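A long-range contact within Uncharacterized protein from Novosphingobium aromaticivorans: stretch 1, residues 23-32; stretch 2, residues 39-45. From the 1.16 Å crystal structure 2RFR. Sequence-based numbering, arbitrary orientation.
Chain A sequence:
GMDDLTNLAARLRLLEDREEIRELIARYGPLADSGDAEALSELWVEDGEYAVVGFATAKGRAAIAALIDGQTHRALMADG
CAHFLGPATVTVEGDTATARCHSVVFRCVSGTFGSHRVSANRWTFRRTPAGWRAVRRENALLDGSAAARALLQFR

Stretch 1 (23-32) ELIARYGPLA
Stretch 2, residues 39-45: ALSELWV

Residues 23-32 are helical throughout, kinked where Pro30 N cannot bond to the preceding turn; residues 39-41 belong to a second helix, a type I turn runs from Ser41 to Trp44, and Trp44 lies in a strand. Leu43 N bonds Leu40 O and Trp44 N bonds Ser41 O, both at 3.1 Å, in the turn where Leu43 points toward stretch 1. The two stretches run antiparallel, Leu24 CA lying 6.4 Å from Leu43 CA and Leu31 CA 5.6 Å from Leu40 CA. No hydrogen bond crosses among the modelled atoms; apolar packing buries 419 Å², branched leucines filling the space and Leu43, the most covered, serving as hub.

Leu24 (m, t) points toward Leu43 (m, t), CD2 to CD2 3.7 Å. Arg27 (m, t, t), modelled to NE, lends its aliphatic base, CB 4.2 Å from Leu43 CD2, while NE bridges Glu23 OE2 at 2.8 Å. Tyr28 (t, chi2 89°) leaves sideways, yet its ring comes nearer: Leu40 CD1 sits over one face, 3.9 Å from the centroid in a CH-pi contact, and Tyr28 CE1 meets the edge of the Trp44 ring (m, chi2 -100°) at CH2, 3.8 Å. Tyr28 CA lies 3.9 Å from Leu43 CD1. Leu31 (m, t) sets CD2 3.9 Å from Ala39 CB, CB 4.0 Å from Leu40 CB and CD1 4.2 Å from Leu43 CD1. Small Ala32 closes the row, CB 3.6 Å from CD1 of Leu40 (chi1 t, chi2 148°).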

# COMPACT_ATOMS: atom_id res chain seq x y z
N GLU A 23 4.09 -5.65 8.09
CA GLU A 23 5.45 -5.92 7.63
C GLU A 23 5.58 -7.32 7.07
O GLU A 23 6.20 -7.49 6.00
CB GLU A 23 6.47 -5.56 8.76
CG GLU A 23 7.87 -5.80 8.48
CD GLU A 23 8.51 -4.85 7.47
OE1 GLU A 23 8.19 -3.61 7.29
OE2 GLU A 23 9.53 -5.34 7.00
N LEU A 24 4.96 -8.34 7.67
CA LEU A 24 4.97 -9.69 7.09
C LEU A 24 4.40 -9.67 5.69
O LEU A 24 4.96 -10.26 4.77
CB LEU A 24 4.14 -10.69 7.93
CG LEU A 24 4.62 -11.17 9.28
CD1 LEU A 24 3.55 -12.03 9.94
CD2 LEU A 24 5.96 -11.99 9.12
N ILE A 25 3.24 -9.07 5.54
CA ILE A 25 2.57 -9.04 4.27
C ILE A 25 3.40 -8.26 3.23
O ILE A 25 3.56 -8.74 2.10
CB ILE A 25 1.15 -8.46 4.39
CG1 ILE A 25 0.34 -9.27 5.39
CG2 ILE A 25 0.45 -8.39 3.00
CD1 ILE A 25 -1.03 -8.61 5.72
N ALA A 26 4.01 -7.15 3.64
CA ALA A 26 4.83 -6.32 2.73
C ALA A 26 6.11 -7.04 2.33
O ALA A 26 6.68 -6.70 1.28
CB ALA A 26 5.12 -5.00 3.38
N ARG A 27 6.61 -7.99 3.13
CA ARG A 27 7.79 -8.73 2.76
C ARG A 27 7.54 -9.84 1.76
O ARG A 27 8.49 -10.26 1.10
CB ARG A 27 8.41 -9.37 4.03
CG ARG A 27 9.11 -8.35 4.92
CD ARG A 27 9.60 -9.04 6.23
NE ARG A 27 10.15 -8.03 7.11
N TYR A 28 6.30 -10.33 1.63
CA TYR A 28 6.03 -11.46 0.79
C TYR A 28 6.52 -11.20 -0.64
O TYR A 28 7.23 -12.04 -1.22
CB TYR A 28 4.52 -11.81 0.81
CG TYR A 28 4.26 -12.97 -0.10
CD1 TYR A 28 4.34 -14.27 0.36
CD2 TYR A 28 3.98 -12.78 -1.47
CE1 TYR A 28 4.22 -15.34 -0.52
CE2 TYR A 28 3.90 -13.88 -2.33
CZ TYR A 28 4.02 -15.14 -1.84
OH TYR A 28 3.96 -16.26 -2.63
N GLY A 29 6.08 -10.12 -1.23
CA GLY A 29 6.33 -9.89 -2.64
C GLY A 29 7.82 -9.72 -2.94
O GLY A 29 8.35 -10.37 -3.84
N PRO A 30 8.54 -8.86 -2.19
CA PRO A 30 10.01 -8.76 -2.37
C PRO A 30 10.69 -10.10 -2.25
O PRO A 30 11.59 -10.40 -3.04
CB PRO A 30 10.40 -7.74 -1.32
CG PRO A 30 9.15 -6.85 -1.24
CD PRO A 30 8.03 -7.81 -1.30
N LEU A 31 10.31 -10.91 -1.27
CA LEU A 31 10.95 -12.23 -1.11
C LEU A 31 10.63 -13.14 -2.26
O LEU A 31 11.50 -13.85 -2.78
CB LEU A 31 10.59 -12.84 0.23
CG LEU A 31 11.11 -12.17 1.46
CD1 LEU A 31 10.45 -12.70 2.73
CD2 LEU A 31 12.58 -12.33 1.57
N ALA A 32 9.39 -13.12 -2.73
CA ALA A 32 9.00 -13.96 -3.87
C ALA A 32 9.73 -13.54 -5.11
O ALA A 32 10.25 -14.37 -5.86
CB ALA A 32 7.48 -13.89 -4.07
N ALA A 39 13.32 -17.72 3.24
CA ALA A 39 12.81 -16.62 4.03
C ALA A 39 11.35 -16.39 3.83
O ALA A 39 10.62 -16.08 4.76
CB ALA A 39 13.63 -15.35 3.79
N LEU A 40 10.88 -16.55 2.60
CA LEU A 40 9.43 -16.42 2.34
C LEU A 40 8.63 -17.45 3.14
O LEU A 40 7.64 -17.13 3.78
CB LEU A 40 9.16 -16.49 0.85
CG LEU A 40 7.73 -16.39 0.39
CD1 LEU A 40 7.63 -15.73 -0.96
CD2 LEU A 40 7.03 -17.80 0.37
N SER A 41 9.09 -18.70 3.14
CA SER A 41 8.40 -19.74 3.88
C SER A 41 8.39 -19.47 5.37
O SER A 41 7.41 -19.85 6.07
CB SER A 41 8.99 -21.11 3.57
OG SER A 41 10.26 -21.33 4.23
N GLU A 42 9.42 -18.80 5.87
CA GLU A 42 9.53 -18.45 7.29
C GLU A 42 8.66 -17.29 7.71
O GLU A 42 8.58 -17.01 8.92
CB GLU A 42 11.00 -18.23 7.64
CG GLU A 42 11.83 -19.52 7.52
CD GLU A 42 13.32 -19.33 7.53
OE1 GLU A 42 13.81 -18.18 7.51
OE2 GLU A 42 14.01 -20.39 7.55
N LEU A 43 7.93 -16.67 6.80
CA LEU A 43 6.84 -15.79 7.20
C LEU A 43 5.70 -16.55 7.88
O LEU A 43 4.92 -15.92 8.60
CB LEU A 43 6.31 -15.04 5.98
CG LEU A 43 7.30 -14.16 5.20
CD1 LEU A 43 6.59 -13.64 3.93
CD2 LEU A 43 7.81 -13.00 6.05
N TRP A 44 5.58 -17.85 7.58
CA TRP A 44 4.59 -18.73 8.15
C TRP A 44 5.13 -19.51 9.31
O TRP A 44 6.32 -19.77 9.44
CB TRP A 44 4.15 -19.76 7.10
CG TRP A 44 3.06 -19.33 6.11
CD1 TRP A 44 1.75 -19.62 6.16
CD2 TRP A 44 3.28 -18.56 4.88
NE1 TRP A 44 1.12 -19.11 5.06
CE2 TRP A 44 2.04 -18.47 4.25
CE3 TRP A 44 4.39 -18.02 4.24
CZ2 TRP A 44 1.87 -17.83 3.03
CZ3 TRP A 44 4.21 -17.36 3.03
CH2 TRP A 44 2.96 -17.29 2.43
N VAL A 45 4.20 -19.95 10.16
CA VAL A 45 4.45 -21.03 11.15
C VAL A 45 4.89 -22.28 10.40
O VAL A 45 4.66 -22.45 9.19
CB VAL A 45 3.23 -21.26 12.06
CG1 VAL A 45 2.90 -19.99 12.85
CG2 VAL A 45 2.04 -21.81 11.31